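Metallophosphoesterase (PDB 4J6O) acts as the manganese-binding 2',3' phosphatase component of the bacterial Pnkp-Hen1 RNA repair system, probably clearing phosphate from the ends of broken RNA. Local coordinates at residues H208-E213 with N222-C227; G226-G231 with K250-P255; D15-I20 with R58-L63; Y24-M29 with V244-L249; D193-Y198 with N218-I223. All blocks are in the same frame, centred on the assembly; numbering follows the deposited sequence.

Interaction 1: H208-E213 with N222-C227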
# COMPACT_ATOMS: atom_id res chain seq x y z
N HIS A 208 -1.32 8.12 -1.70
CA HIS A 208 -2.20 8.29 -2.84
C HIS A 208 -1.43 8.66 -4.08
O HIS A 208 -0.73 7.82 -4.63
CB HIS A 208 -3.32 9.31 -2.55
CG HIS A 208 -4.47 9.22 -3.50
ND1 HIS A 208 -4.63 8.21 -4.42
CD2 HIS A 208 -5.55 10.03 -3.63
CE1 HIS A 208 -5.75 8.42 -5.12
NE2 HIS A 208 -6.32 9.51 -4.64
N THR A 209 -1.57 9.88 -4.59
CA THR A 209 -0.80 10.18 -5.79
C THR A 209 0.68 10.31 -5.38
O THR A 209 1.03 10.87 -4.33
CB THR A 209 -1.35 11.44 -6.51
OG1 THR A 209 -1.23 12.57 -5.66
CG2 THR A 209 -2.80 11.24 -6.83
N PRO A 210 1.57 9.80 -6.22
CA PRO A 210 3.00 9.81 -5.87
C PRO A 210 3.61 11.22 -5.83
O PRO A 210 3.22 12.11 -6.62
CB PRO A 210 3.66 8.94 -6.96
CG PRO A 210 2.65 8.84 -8.03
CD PRO A 210 1.30 8.95 -7.37
N GLN A 211 4.55 11.40 -4.91
CA GLN A 211 5.14 12.70 -4.65
C GLN A 211 6.65 12.57 -4.66
O GLN A 211 7.19 11.50 -4.41
CB GLN A 211 4.70 13.22 -3.27
CG GLN A 211 3.19 13.18 -3.03
CD GLN A 211 2.45 14.24 -3.80
OE1 GLN A 211 2.94 15.37 -3.96
NE2 GLN A 211 1.27 13.90 -4.30
N ALA A 212 7.38 13.67 -4.91
CA ALA A 212 8.82 13.58 -4.78
C ALA A 212 9.30 13.43 -3.35
O ALA A 212 10.28 12.75 -3.08
CB ALA A 212 9.52 14.79 -5.49
N GLU A 213 8.60 14.06 -2.41
CA GLU A 213 8.96 13.94 -1.01
C GLU A 213 7.65 13.76 -0.26
O GLU A 213 6.57 14.06 -0.80
CB GLU A 213 9.66 15.20 -0.49
CG GLU A 213 10.97 15.50 -1.19
CD GLU A 213 12.07 14.51 -0.84
OE1 GLU A 213 11.99 13.85 0.24
OE2 GLU A 213 13.05 14.41 -1.62
N ASN A 222 1.29 11.89 3.15
CA ASN A 222 1.28 10.98 2.01
C ASN A 222 2.73 10.53 1.85
O ASN A 222 3.64 11.37 1.64
CB ASN A 222 0.84 11.77 0.77
CG ASN A 222 0.87 10.93 -0.52
OD1 ASN A 222 1.44 9.85 -0.55
ND2 ASN A 222 0.27 11.47 -1.59
N ILE A 223 2.95 9.24 1.98
CA ILE A 223 4.33 8.73 1.90
C ILE A 223 4.64 7.93 0.61
O ILE A 223 5.63 7.19 0.54
CB ILE A 223 4.68 7.85 3.13
CG1 ILE A 223 3.81 6.60 3.20
CG2 ILE A 223 4.59 8.68 4.43
CD1 ILE A 223 4.35 5.58 4.28
N ASP A 224 3.81 8.09 -0.42
CA ASP A 224 4.18 7.50 -1.72
C ASP A 224 5.15 8.39 -2.46
O ASP A 224 4.72 9.34 -3.13
CB ASP A 224 2.92 7.29 -2.58
CG ASP A 224 3.23 6.65 -3.92
OD1 ASP A 224 4.41 6.32 -4.13
OD2 ASP A 224 2.29 6.45 -4.75
N THR A 225 6.44 8.07 -2.35
CA THR A 225 7.52 8.86 -2.94
C THR A 225 7.96 8.24 -4.25
O THR A 225 9.07 8.50 -4.71
CB THR A 225 8.66 9.02 -1.93
OG1 THR A 225 8.90 7.76 -1.26
CG2 THR A 225 8.21 10.05 -0.90
N GLY A 226 7.07 7.46 -4.87
CA GLY A 226 7.23 7.01 -6.24
C GLY A 226 8.46 6.16 -6.52
O GLY A 226 9.16 6.34 -7.52
N CYS A 227 8.66 5.15 -5.66
CA CYS A 227 9.81 4.26 -5.83
C CYS A 227 9.92 3.71 -7.24
O CYS A 227 10.99 3.77 -7.88
CB CYS A 227 9.67 3.13 -4.82
SG CYS A 227 11.12 2.06 -4.83
O HOH W 1 10.92 10.57 -4.65
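Asp224 carries this meeting of two loops at the manganese site, one after strand 203-206 and one after strand 220-222. Its CB leaves the backbone beside Pro210, and chi1 of -178° sets CG anti to the backbone N, so that the carboxylate runs alongside the proline in the same direction. Asp224 CG lies 3.7 Å from Pro210 CA. At the tip the two oxygens part: Asp224 OD1 turns back to its own loop and accepts from Gly226 N at 3.0 Å, an Asx turn, with the donor above the carboxylate plane. Asp224 OD2 passes 3.6 Å from Pro210 CB and faces His208 O at 3.3 Å, acceptor to acceptor. The backbone of Asp224 adds its carbonyl O, which Gln211 N meets at 2.7 Å, nearly along the C=O axis.

Asn222 makes the second grip. Its ND2 donates to Thr209 O (2.9 Å) on a lone pair, and Gln211 NE2 reaches the same Thr209 O at 3.0 Å from above the carbonyl plane, so one oxygen holds two amides. Asn222 OD1 accepts from Asp224 N, a second Asx turn that fixes the backbone from which the carboxylate springs. His208 belongs to a Gly-His-Thr sequence whose histidine is a metal ligand in calcineurin-like relatives; here its ND1 makes a weak hydrogen bond to a citrate.

Asp224 OD2 also faces Asp19 OD1, the partner of the oxygen that binds manganese. Crowding by a carbonyl and a second carboxylate would probably raise the proton affinity of Asp224, while the nearby cation would oppose that shift.

Interaction 2: G226-G231 with K250-P255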
# COMPACT_ATOMS: atom_id res chain seq x y z
N GLY A 226 7.07 7.46 -4.87
CA GLY A 226 7.23 7.01 -6.24
C GLY A 226 8.46 6.16 -6.52
O GLY A 226 9.16 6.34 -7.52
N CYS A 227 8.66 5.15 -5.66
CA CYS A 227 9.81 4.26 -5.83
C CYS A 227 9.92 3.71 -7.24
O CYS A 227 10.99 3.77 -7.88
CB CYS A 227 9.67 3.13 -4.82
SG CYS A 227 11.12 2.06 -4.83
N VAL A 228 8.83 3.17 -7.76
CA VAL A 228 8.96 2.53 -9.04
C VAL A 228 9.24 3.45 -10.23
O VAL A 228 9.76 3.00 -11.25
CB VAL A 228 7.68 1.66 -9.31
CG1 VAL A 228 6.46 2.57 -9.66
CG2 VAL A 228 7.93 0.62 -10.42
N PHE A 229 8.98 4.75 -10.02
CA PHE A 229 9.21 5.79 -11.02
C PHE A 229 10.62 6.36 -10.95
O PHE A 229 10.91 7.39 -11.56
CB PHE A 229 8.18 6.90 -10.84
CG PHE A 229 6.78 6.42 -10.89
CD1 PHE A 229 6.30 5.82 -12.06
CD2 PHE A 229 5.93 6.49 -9.78
CE1 PHE A 229 4.96 5.38 -12.10
CE2 PHE A 229 4.58 6.01 -9.82
CZ PHE A 229 4.11 5.45 -11.02
N GLY A 230 11.52 5.72 -10.17
CA GLY A 230 12.88 6.23 -9.98
C GLY A 230 12.98 7.20 -8.79
O GLY A 230 13.97 7.95 -8.64
N GLY A 231 11.97 7.20 -7.91
CA GLY A 231 12.00 8.02 -6.71
C GLY A 231 12.59 7.26 -5.56
O GLY A 231 13.76 6.85 -5.61
N LYS A 250 17.06 1.98 -9.88
CA LYS A 250 16.88 2.33 -11.29
C LYS A 250 15.54 2.99 -11.45
O LYS A 250 14.68 2.92 -10.55
CB LYS A 250 16.83 1.10 -12.25
CG LYS A 250 17.86 0.03 -12.04
CD LYS A 250 17.63 -1.19 -12.93
CE LYS A 250 18.58 -2.34 -12.53
NZ LYS A 250 20.02 -1.93 -12.32
N THR A 251 15.33 3.58 -12.61
CA THR A 251 13.98 4.03 -12.97
C THR A 251 13.24 2.88 -13.66
O THR A 251 13.52 2.55 -14.80
CB THR A 251 14.01 5.22 -13.96
OG1 THR A 251 14.47 6.40 -13.28
CG2 THR A 251 12.63 5.47 -14.48
N TYR A 252 12.26 2.28 -12.99
CA TYR A 252 11.68 1.05 -13.53
C TYR A 252 10.51 1.33 -14.45
O TYR A 252 10.18 0.52 -15.30
CB TYR A 252 11.18 0.15 -12.41
CG TYR A 252 12.26 -0.30 -11.44
CD1 TYR A 252 13.17 -1.27 -11.80
CD2 TYR A 252 12.34 0.26 -10.17
CE1 TYR A 252 14.15 -1.68 -10.92
CE2 TYR A 252 13.36 -0.14 -9.28
CZ TYR A 252 14.23 -1.12 -9.68
OH TYR A 252 15.24 -1.54 -8.82
N TYR A 253 9.93 2.51 -14.32
CA TYR A 253 8.64 2.78 -14.99
C TYR A 253 8.51 4.27 -15.14
O TYR A 253 9.00 5.02 -14.31
CB TYR A 253 7.48 2.21 -14.15
CG TYR A 253 6.30 1.85 -15.02
CD1 TYR A 253 6.19 0.58 -15.59
CD2 TYR A 253 5.30 2.77 -15.25
CE1 TYR A 253 5.11 0.23 -16.36
CE2 TYR A 253 4.20 2.43 -16.02
CZ TYR A 253 4.13 1.18 -16.61
OH TYR A 253 3.02 0.90 -17.40
N GLU A 254 7.87 4.75 -16.21
CA GLU A 254 7.69 6.18 -16.39
C GLU A 254 6.47 6.71 -15.69
O GLU A 254 5.38 6.10 -15.76
CB GLU A 254 7.53 6.52 -17.89
CG GLU A 254 8.16 5.50 -18.84
CD GLU A 254 8.39 6.03 -20.25
OE1 GLU A 254 7.90 7.14 -20.58
OE2 GLU A 254 9.08 5.33 -21.03
N PRO A 255 6.62 7.86 -15.00
CA PRO A 255 5.45 8.40 -14.28
C PRO A 255 4.41 8.97 -15.24
O PRO A 255 4.69 9.03 -16.46
CB PRO A 255 6.05 9.49 -13.37
CG PRO A 255 7.34 9.88 -14.04
CD PRO A 255 7.85 8.65 -14.78
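Phe229 slides past Pro255 in the opposite direction, Phe229 CD1 lying 3.5 Å from Pro255 CA. Within its own loop, Val228 CG1 sits over the centre of the phenyl ring, 3.7 Å above the plane. The other branch of the valine, CG2, lies anti to the backbone N and turns to the C-terminal segment, where it touches Tyr252 CB at 3.8 Å and, more loosely, Tyr253 CB.

Polar links between the segments are modest. Tyr252 N donates a weak hydrogen bond to Val228 O at 3.1 Å, bent to 133° at the hydrogen. Phe229 CA makes a straighter CA-H...O contact with Tyr253 O at 3.4 Å. Bonds from Phe229 N and Gly231 N to Gly226 O curl the 226-231 loop back on itself. The absence of a side chain at Gly230 leaves room for Thr251 OG1, 3.7 Å from Gly230 CA.

The segment after strand 242-247 thus closes over the loop that leads into strand 232-238, while Tyr252 OH bonds to Glu26 beyond the contact. With polar links this slight, the surface contact rests mainly on the apolar packing of Val228 CG2 and Phe229, and the weak bond to Val228 O adds little direction.

Interaction 3: D15-I20 with R58-L63. With MN (manganese (II) ion), chain J.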
# COMPACT_ATOMS: atom_id res chain seq x y z
N ASP A 15 6.00 0.37 11.28
CA ASP A 15 6.73 1.00 10.19
C ASP A 15 5.83 0.90 9.00
O ASP A 15 5.42 -0.21 8.61
CB ASP A 15 8.06 0.30 9.99
CG ASP A 15 8.95 0.45 11.20
OD1 ASP A 15 9.14 1.59 11.65
OD2 ASP A 15 9.42 -0.57 11.71
N ILE A 16 5.43 2.07 8.52
CA ILE A 16 4.33 2.17 7.53
C ILE A 16 4.94 2.44 6.17
O ILE A 16 5.74 3.37 6.03
CB ILE A 16 3.36 3.31 7.91
CG1 ILE A 16 2.87 3.13 9.36
CG2 ILE A 16 2.17 3.33 6.92
CD1 ILE A 16 2.11 4.32 9.86
N ILE A 17 4.66 1.59 5.17
CA ILE A 17 5.47 1.62 3.92
C ILE A 17 4.52 1.95 2.75
O ILE A 17 3.43 1.36 2.63
CB ILE A 17 6.15 0.27 3.69
CG1 ILE A 17 7.23 0.07 4.78
CG2 ILE A 17 6.87 0.24 2.34
CD1 ILE A 17 7.95 -1.24 4.76
N GLY A 18 4.96 2.85 1.87
CA GLY A 18 4.15 3.29 0.73
C GLY A 18 4.23 2.33 -0.45
O GLY A 18 4.65 1.19 -0.34
N ASP A 19 3.73 2.80 -1.60
CA ASP A 19 3.55 1.91 -2.74
C ASP A 19 4.85 1.26 -3.20
O ASP A 19 5.83 1.94 -3.53
CB ASP A 19 3.04 2.73 -3.93
CG ASP A 19 1.81 3.52 -3.64
OD1 ASP A 19 1.66 4.22 -2.59
OD2 ASP A 19 0.94 3.52 -4.58
N ILE A 20 4.79 -0.06 -3.29
CA ILE A 20 5.93 -0.85 -3.67
C ILE A 20 6.00 -1.16 -5.16
O ILE A 20 7.10 -1.11 -5.73
CB ILE A 20 5.95 -2.13 -2.83
CG1 ILE A 20 6.11 -1.75 -1.32
CG2 ILE A 20 7.05 -3.07 -3.29
CD1 ILE A 20 5.66 -2.89 -0.35
N ARG A 58 8.72 -4.62 16.39
CA ARG A 58 8.03 -3.66 15.52
C ARG A 58 7.23 -4.42 14.48
O ARG A 58 7.53 -5.56 14.19
CB ARG A 58 9.03 -2.73 14.85
CG ARG A 58 9.86 -1.96 15.86
CD ARG A 58 10.69 -0.88 15.16
NE ARG A 58 9.87 0.23 14.65
CZ ARG A 58 9.58 1.36 15.29
NH1 ARG A 58 8.85 2.28 14.65
NH2 ARG A 58 10.06 1.60 16.55
N LYS A 59 6.19 -3.76 13.96
CA LYS A 59 5.29 -4.36 12.95
C LYS A 59 5.21 -3.44 11.76
O LYS A 59 5.36 -2.26 11.91
CB LYS A 59 3.90 -4.62 13.51
CG LYS A 59 3.93 -5.67 14.66
CD LYS A 59 2.53 -6.22 14.90
CE LYS A 59 2.62 -7.25 16.06
NZ LYS A 59 1.34 -7.95 16.29
N VAL A 60 4.98 -4.01 10.59
CA VAL A 60 4.90 -3.24 9.35
C VAL A 60 3.43 -3.07 8.95
O VAL A 60 2.63 -4.03 9.00
CB VAL A 60 5.62 -3.96 8.18
CG1 VAL A 60 5.43 -3.14 6.85
CG2 VAL A 60 7.10 -4.15 8.47
N LEU A 61 3.12 -1.88 8.45
CA LEU A 61 1.80 -1.63 7.85
C LEU A 61 2.01 -1.24 6.40
O LEU A 61 2.63 -0.22 6.14
CB LEU A 61 1.10 -0.48 8.58
CG LEU A 61 0.89 -0.67 10.08
CD1 LEU A 61 0.18 0.58 10.60
CD2 LEU A 61 0.06 -1.91 10.40
N PHE A 62 1.53 -2.08 5.47
CA PHE A 62 1.72 -1.79 4.04
C PHE A 62 0.51 -1.03 3.57
O PHE A 62 -0.62 -1.43 3.89
CB PHE A 62 1.86 -3.08 3.23
CG PHE A 62 3.16 -3.83 3.46
CD1 PHE A 62 4.34 -3.41 2.85
CD2 PHE A 62 3.22 -4.96 4.28
CE1 PHE A 62 5.55 -4.11 3.07
CE2 PHE A 62 4.44 -5.66 4.50
CZ PHE A 62 5.60 -5.22 3.88
N LEU A 63 0.75 -0.01 2.75
CA LEU A 63 -0.33 0.88 2.26
C LEU A 63 -0.90 0.40 0.94
O LEU A 63 -1.80 1.05 0.35
CB LEU A 63 0.14 2.31 2.18
CG LEU A 63 0.54 2.94 3.50
CD1 LEU A 63 0.92 4.41 3.25
CD2 LEU A 63 -0.64 2.86 4.47
MN MN J . 0.37 3.39 -6.66
O HOH W 2 2.69 -0.90 0.32
O HOH W 3 1.99 5.00 -7.01
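This is a parallel pairing of neighbouring strands in the core of the calcineurin-like fold, with strand 14-17 beside strand 59-62 and helix 24-33 in the crossover between them. Asp15 N donates to Lys59 O and Asp15 O accepts from Leu61 N, both at 2.8 Å. Ile17 N then reaches Leu61 O at 2.9 Å, and Leu63 N closes the series on Ile17 O at 3.0 Å.

Ile16 and Leu61 lie side by side on the face turned to strand 151-154. On the opposite face, Ile17 packs on helix 24-33, Val60 and Phe62 on that helix and 73-86, with Val60 CG1 over the centre of the Phe62 ring. Ile20 crosses Phe62 obliquely, CD1 of the isoleucine 3.5 Å from Phe62 CD1.

At the start, Arg58 grips Asp15 side-on: NE meets the syn lone pair of OD2 at 3.1 Å, and NH1 meets OD1 from above the carboxylate plane. Tyr36 OH also bonds to Asp15 OD2, and Glu240 forms a salt bridge with Arg58. Beyond the strand, Asp19 OD2 binds manganese at 2.2 Å, with His21 and Asp65. Both buried carboxylates, Asp15 and Asp19, probably have their charge largely compensated, by arginine and by metal.

Interaction 4: Y24-M29 with V244-L249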
# COMPACT_ATOMS: atom_id res chain seq x y z
N TYR A 24 10.85 -5.17 -5.23
CA TYR A 24 11.35 -6.03 -4.17
C TYR A 24 12.73 -5.61 -3.63
O TYR A 24 12.94 -5.66 -2.41
CB TYR A 24 11.41 -7.48 -4.65
CG TYR A 24 12.01 -8.40 -3.61
CD1 TYR A 24 11.21 -8.91 -2.61
CD2 TYR A 24 13.34 -8.68 -3.61
CE1 TYR A 24 11.74 -9.74 -1.65
CE2 TYR A 24 13.89 -9.51 -2.63
CZ TYR A 24 13.07 -10.02 -1.66
OH TYR A 24 13.59 -10.86 -0.68
N ASP A 25 13.68 -5.23 -4.50
CA ASP A 25 15.04 -5.01 -4.02
C ASP A 25 15.02 -3.87 -3.01
O ASP A 25 15.68 -3.94 -1.93
CB ASP A 25 16.00 -4.67 -5.18
CG ASP A 25 16.24 -5.84 -6.10
OD1 ASP A 25 16.02 -7.00 -5.68
OD2 ASP A 25 16.69 -5.58 -7.27
N GLU A 26 14.22 -2.85 -3.33
CA GLU A 26 14.17 -1.65 -2.51
C GLU A 26 13.40 -1.96 -1.24
O GLU A 26 13.72 -1.44 -0.19
CB GLU A 26 13.47 -0.49 -3.21
CG GLU A 26 14.30 0.17 -4.35
CD GLU A 26 14.30 -0.62 -5.63
OE1 GLU A 26 13.61 -1.65 -5.78
OE2 GLU A 26 15.05 -0.20 -6.55
N LEU A 27 12.36 -2.75 -1.37
CA LEU A 27 11.61 -3.22 -0.18
C LEU A 27 12.52 -3.98 0.80
O LEU A 27 12.48 -3.72 1.99
CB LEU A 27 10.40 -4.07 -0.61
CG LEU A 27 9.62 -4.65 0.57
CD1 LEU A 27 9.14 -3.58 1.56
CD2 LEU A 27 8.44 -5.51 0.04
N LYS A 28 13.33 -4.89 0.27
CA LYS A 28 14.23 -5.65 1.12
C LYS A 28 15.22 -4.70 1.79
O LYS A 28 15.45 -4.81 3.00
CB LYS A 28 14.94 -6.70 0.30
CG LYS A 28 16.01 -7.50 1.06
CD LYS A 28 16.68 -8.50 0.16
CE LYS A 28 17.54 -9.48 0.99
NZ LYS A 28 18.77 -8.78 1.41
N MET A 29 15.80 -3.77 1.01
CA MET A 29 16.72 -2.77 1.56
C MET A 29 16.07 -1.95 2.67
O MET A 29 16.68 -1.74 3.74
CB MET A 29 17.27 -1.85 0.44
CG MET A 29 18.24 -2.51 -0.50
SD MET A 29 18.50 -1.47 -1.97
CE MET A 29 19.65 -0.26 -1.27
N VAL A 244 12.11 7.22 7.03
CA VAL A 244 13.26 6.40 6.60
C VAL A 244 13.01 6.03 5.15
O VAL A 244 11.89 5.67 4.80
CB VAL A 244 13.41 5.12 7.42
CG1 VAL A 244 14.56 4.24 6.89
CG2 VAL A 244 13.67 5.50 8.91
N ASP A 245 14.01 6.16 4.29
CA ASP A 245 13.77 5.85 2.87
C ASP A 245 14.96 5.19 2.19
O ASP A 245 16.08 5.23 2.68
CB ASP A 245 13.23 7.07 2.11
CG ASP A 245 14.16 8.28 2.14
OD1 ASP A 245 15.38 8.09 1.97
OD2 ASP A 245 13.65 9.42 2.29
N VAL A 246 14.66 4.51 1.08
CA VAL A 246 15.69 3.92 0.24
C VAL A 246 15.48 4.43 -1.18
O VAL A 246 14.38 4.35 -1.72
CB VAL A 246 15.58 2.41 0.18
CG1 VAL A 246 16.47 1.85 -0.89
CG2 VAL A 246 15.95 1.80 1.55
N LYS A 247 16.52 4.94 -1.79
CA LYS A 247 16.41 5.42 -3.17
C LYS A 247 16.23 4.26 -4.13
O LYS A 247 16.82 3.20 -3.97
CB LYS A 247 17.70 6.18 -3.55
CG LYS A 247 17.54 7.10 -4.74
CD LYS A 247 16.66 8.29 -4.38
CE LYS A 247 16.47 9.20 -5.57
NZ LYS A 247 15.85 8.42 -6.65
N ALA A 248 15.40 4.44 -5.16
CA ALA A 248 15.30 3.41 -6.17
C ALA A 248 16.63 3.15 -6.83
O ALA A 248 17.35 4.11 -7.13
CB ALA A 248 14.29 3.86 -7.27
N LEU A 249 16.88 1.89 -7.18
CA LEU A 249 18.14 1.48 -7.79
C LEU A 249 18.23 1.88 -9.25
O LEU A 249 19.31 2.11 -9.80
CB LEU A 249 18.29 -0.03 -7.66
CG LEU A 249 18.40 -0.58 -6.24
CD1 LEU A 249 18.35 -2.11 -6.26
CD2 LEU A 249 19.68 -0.11 -5.56
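A helix laid on an edge strand is the element here: helix 24-33, part of the layer that covers the five-stranded sheet, runs against strand 242-247 and the turn that follows it. The axes of helix 24-29 and strand 244-247 come within 8.4 Å, at 144° between their directions.

Glu26 supplies the polar link. Its chain leaves with CG anti to the carbonyl carbon and then bends at chi2 (78°), which swings the carboxylate over to the backbone beyond the strand. Leu249 N donates to Glu26 OE2 at 2.8 Å, almost straight at 171°, along the anti lone pair, the one away from the other oxygen. Tyr252 OH, a few residues further along the chain, bonds to that same OE2. Leu249 CB and CG also lie against the acceptor, CG of Leu249 3.4 Å from Glu26 OE2.

Met29, one helical turn on, gives the apolar part. Its CE rests 3.8 Å from Val246 CG1, with the two side chains crossing at about a right angle, and its SD meets Leu249 CD2 tip to tip at 4.0 Å. The other branch of the leucine, CD1, packs on Asp25 CB at 3.6 Å, while the carboxylate of Asp25 forms a salt bridge with Lys72.

Glu26 is buried, yet OE2 takes bonds from Leu249 N and Tyr252 OH, both after strand 242-247. Its place in the first turn of the helix would favour the charged form, so Glu26, probably as an anion, ties down the backbone after the edge strand while Met29, Val246 and Leu249 pack beside it.

Interaction 5: D193-Y198 with N218-I223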
# COMPACT_ATOMS: atom_id res chain seq x y z
N ASP A 193 -9.38 17.33 -2.65
CA ASP A 193 -8.21 17.43 -1.77
C ASP A 193 -8.69 17.34 -0.33
O ASP A 193 -8.84 18.36 0.36
CB ASP A 193 -7.58 18.78 -1.97
CG ASP A 193 -6.34 18.99 -1.12
OD1 ASP A 193 -6.03 18.12 -0.26
OD2 ASP A 193 -5.73 20.03 -1.32
N TRP A 194 -8.96 16.13 0.11
CA TRP A 194 -9.56 15.92 1.41
C TRP A 194 -8.58 16.30 2.52
O TRP A 194 -8.98 16.70 3.63
CB TRP A 194 -9.98 14.46 1.51
CG TRP A 194 -8.79 13.52 1.62
CD1 TRP A 194 -8.10 12.95 0.59
CD2 TRP A 194 -8.10 13.11 2.83
NE1 TRP A 194 -7.06 12.21 1.06
CE2 TRP A 194 -7.03 12.28 2.43
CE3 TRP A 194 -8.30 13.37 4.18
CZ2 TRP A 194 -6.12 11.71 3.34
CZ3 TRP A 194 -7.38 12.79 5.11
CH2 TRP A 194 -6.33 11.96 4.68
N ALA A 195 -7.29 16.14 2.24
CA ALA A 195 -6.32 16.37 3.32
C ALA A 195 -6.29 17.84 3.75
O ALA A 195 -6.09 18.17 4.93
CB ALA A 195 -4.92 15.88 2.91
N SER A 196 -6.52 18.75 2.81
CA SER A 196 -6.60 20.16 3.18
C SER A 196 -7.73 20.49 4.14
O SER A 196 -7.60 21.37 4.99
CB SER A 196 -6.65 21.06 1.95
OG SER A 196 -5.37 21.05 1.35
N ASP A 197 -8.84 19.76 4.02
CA ASP A 197 -9.99 20.04 4.85
C ASP A 197 -10.01 19.18 6.09
O ASP A 197 -10.95 19.27 6.87
CB ASP A 197 -11.27 19.79 4.06
CG ASP A 197 -11.51 20.81 2.96
OD1 ASP A 197 -10.95 21.93 3.04
OD2 ASP A 197 -12.26 20.48 2.02
N TYR A 198 -8.99 18.34 6.27
CA TYR A 198 -8.96 17.40 7.39
C TYR A 198 -8.63 18.06 8.74
O TYR A 198 -7.64 18.81 8.88
CB TYR A 198 -7.95 16.26 7.09
CG TYR A 198 -7.92 15.17 8.14
CD1 TYR A 198 -8.92 14.21 8.18
CD2 TYR A 198 -6.89 15.10 9.07
CE1 TYR A 198 -8.92 13.19 9.13
CE2 TYR A 198 -6.86 14.08 10.01
CZ TYR A 198 -7.87 13.13 10.05
OH TYR A 198 -7.89 12.10 10.98
N ASN A 218 -1.86 19.09 7.59
CA ASN A 218 -2.65 18.93 8.81
C ASN A 218 -2.18 17.62 9.41
O ASN A 218 -1.02 17.27 9.30
CB ASN A 218 -4.14 18.90 8.49
CG ASN A 218 -4.60 20.19 7.81
OD1 ASN A 218 -4.33 21.29 8.29
ND2 ASN A 218 -5.29 20.05 6.68
N ASN A 219 -3.09 16.86 10.02
CA ASN A 219 -2.68 15.64 10.66
C ASN A 219 -2.61 14.51 9.64
O ASN A 219 -3.18 13.45 9.89
CB ASN A 219 -3.69 15.27 11.75
CG ASN A 219 -3.07 14.47 12.89
OD1 ASN A 219 -1.86 14.41 13.04
ND2 ASN A 219 -3.92 13.86 13.70
N THR A 220 -1.96 14.72 8.49
CA THR A 220 -1.95 13.66 7.47
C THR A 220 -0.62 13.65 6.80
O THR A 220 0.01 14.69 6.70
CB THR A 220 -3.05 13.82 6.33
OG1 THR A 220 -2.69 14.84 5.40
CG2 THR A 220 -4.43 14.16 6.93
N ILE A 221 -0.23 12.52 6.22
CA ILE A 221 1.03 12.51 5.45
C ILE A 221 0.96 11.47 4.35
O ILE A 221 0.63 10.31 4.60
CB ILE A 221 2.25 12.26 6.36
CG1 ILE A 221 3.56 12.28 5.53
CG2 ILE A 221 2.14 10.98 7.20
CD1 ILE A 221 4.81 12.32 6.40
N ASN A 222 1.29 11.89 3.15
CA ASN A 222 1.28 10.98 2.01
C ASN A 222 2.73 10.53 1.85
O ASN A 222 3.64 11.37 1.64
CB ASN A 222 0.84 11.77 0.77
CG ASN A 222 0.87 10.93 -0.52
OD1 ASN A 222 1.44 9.85 -0.55
ND2 ASN A 222 0.27 11.47 -1.59
N ILE A 223 2.95 9.24 1.98
CA ILE A 223 4.33 8.73 1.90
C ILE A 223 4.64 7.93 0.61
O ILE A 223 5.63 7.19 0.54
CB ILE A 223 4.68 7.85 3.13
CG1 ILE A 223 3.81 6.60 3.20
CG2 ILE A 223 4.59 8.68 4.43
CD1 ILE A 223 4.35 5.58 4.28
O HOH W 4 -5.84 17.66 11.37
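Asn218 ND2 makes the nearest approach, donating to Ala195 O at 2.7 Å. The bond is bent to 146° at the hydrogen, but the donor lies in the carbonyl plane and the acceptor in the plane of the asparagine amide. The same nitrogen makes a weak hydrogen bond to Ser196 O at 3.2 Å, so one amide spans two successive carbonyls. Beside it, Thr220 sends CG2, anti to its carbonyl carbon, to two aromatic side chains: it touches Tyr198 CD2 at 3.4 Å and, tip to tip, Trp194 CH2 at 3.7 Å. Thr220 OG1 rests 3.5 Å from Ala195 CB and bonds to Val217 O. At the edge of the Tyr198 ring, in its plane, CE2 meets Asn219 CB at 3.8 Å.

The next shell shapes the acceptor loop. Ala195 to Tyr198 form a type I turn, closed by Tyr198 N on Ala195 O, so this oxygen serves two donors. Asp193 holds the turn: OD1 accepts from Ser196 N in an Asx motif, and OD2 takes the Ser196 OG proton at 2.9 Å. A water donates to Tyr198 O and accepts from Asn219 N, joining the segments at the margin. Further out, Tyr198 OH bonds to Ala202 O and Gln163, while Trp194 stands edge-to-face with Phe173 and Tyr206.

Loop 193-198 is thus fastened to the start of strand 220-222 by one short, in-plane amide bond where the chain is exposed, and by a threonine methyl set against two adjoining aromatic rings where it is buried, a hold that depends on shape and amide geometry rather than on charge.

How the interactions relate
Interaction 3 is the buried one, a strand pairing deep in the fold, whereas interaction 2 is a surface contact and interactions 1, 4 and 5 lie between. Each sheet has its share: interactions 3 and 4 belong to the five-stranded sheet, with Leu27 of helix 24-33 packing on Ile17, Ile20 and Phe62, while interaction 5 holds a strand of the six-stranded one. Ile223, just after that strand, bridges the two by packing on Gly18 and Leu63. Near the metal, interactions 1 and 3 bring the Asp224 and Asp19 carboxylates together. The Tyr252 OH to Glu26 OE2 bond joins interactions 2 and 4. Regular strand bonds mark interaction 3, side-chain-to-backbone bonds interactions 4 and 5, and mostly apolar packing interaction 2.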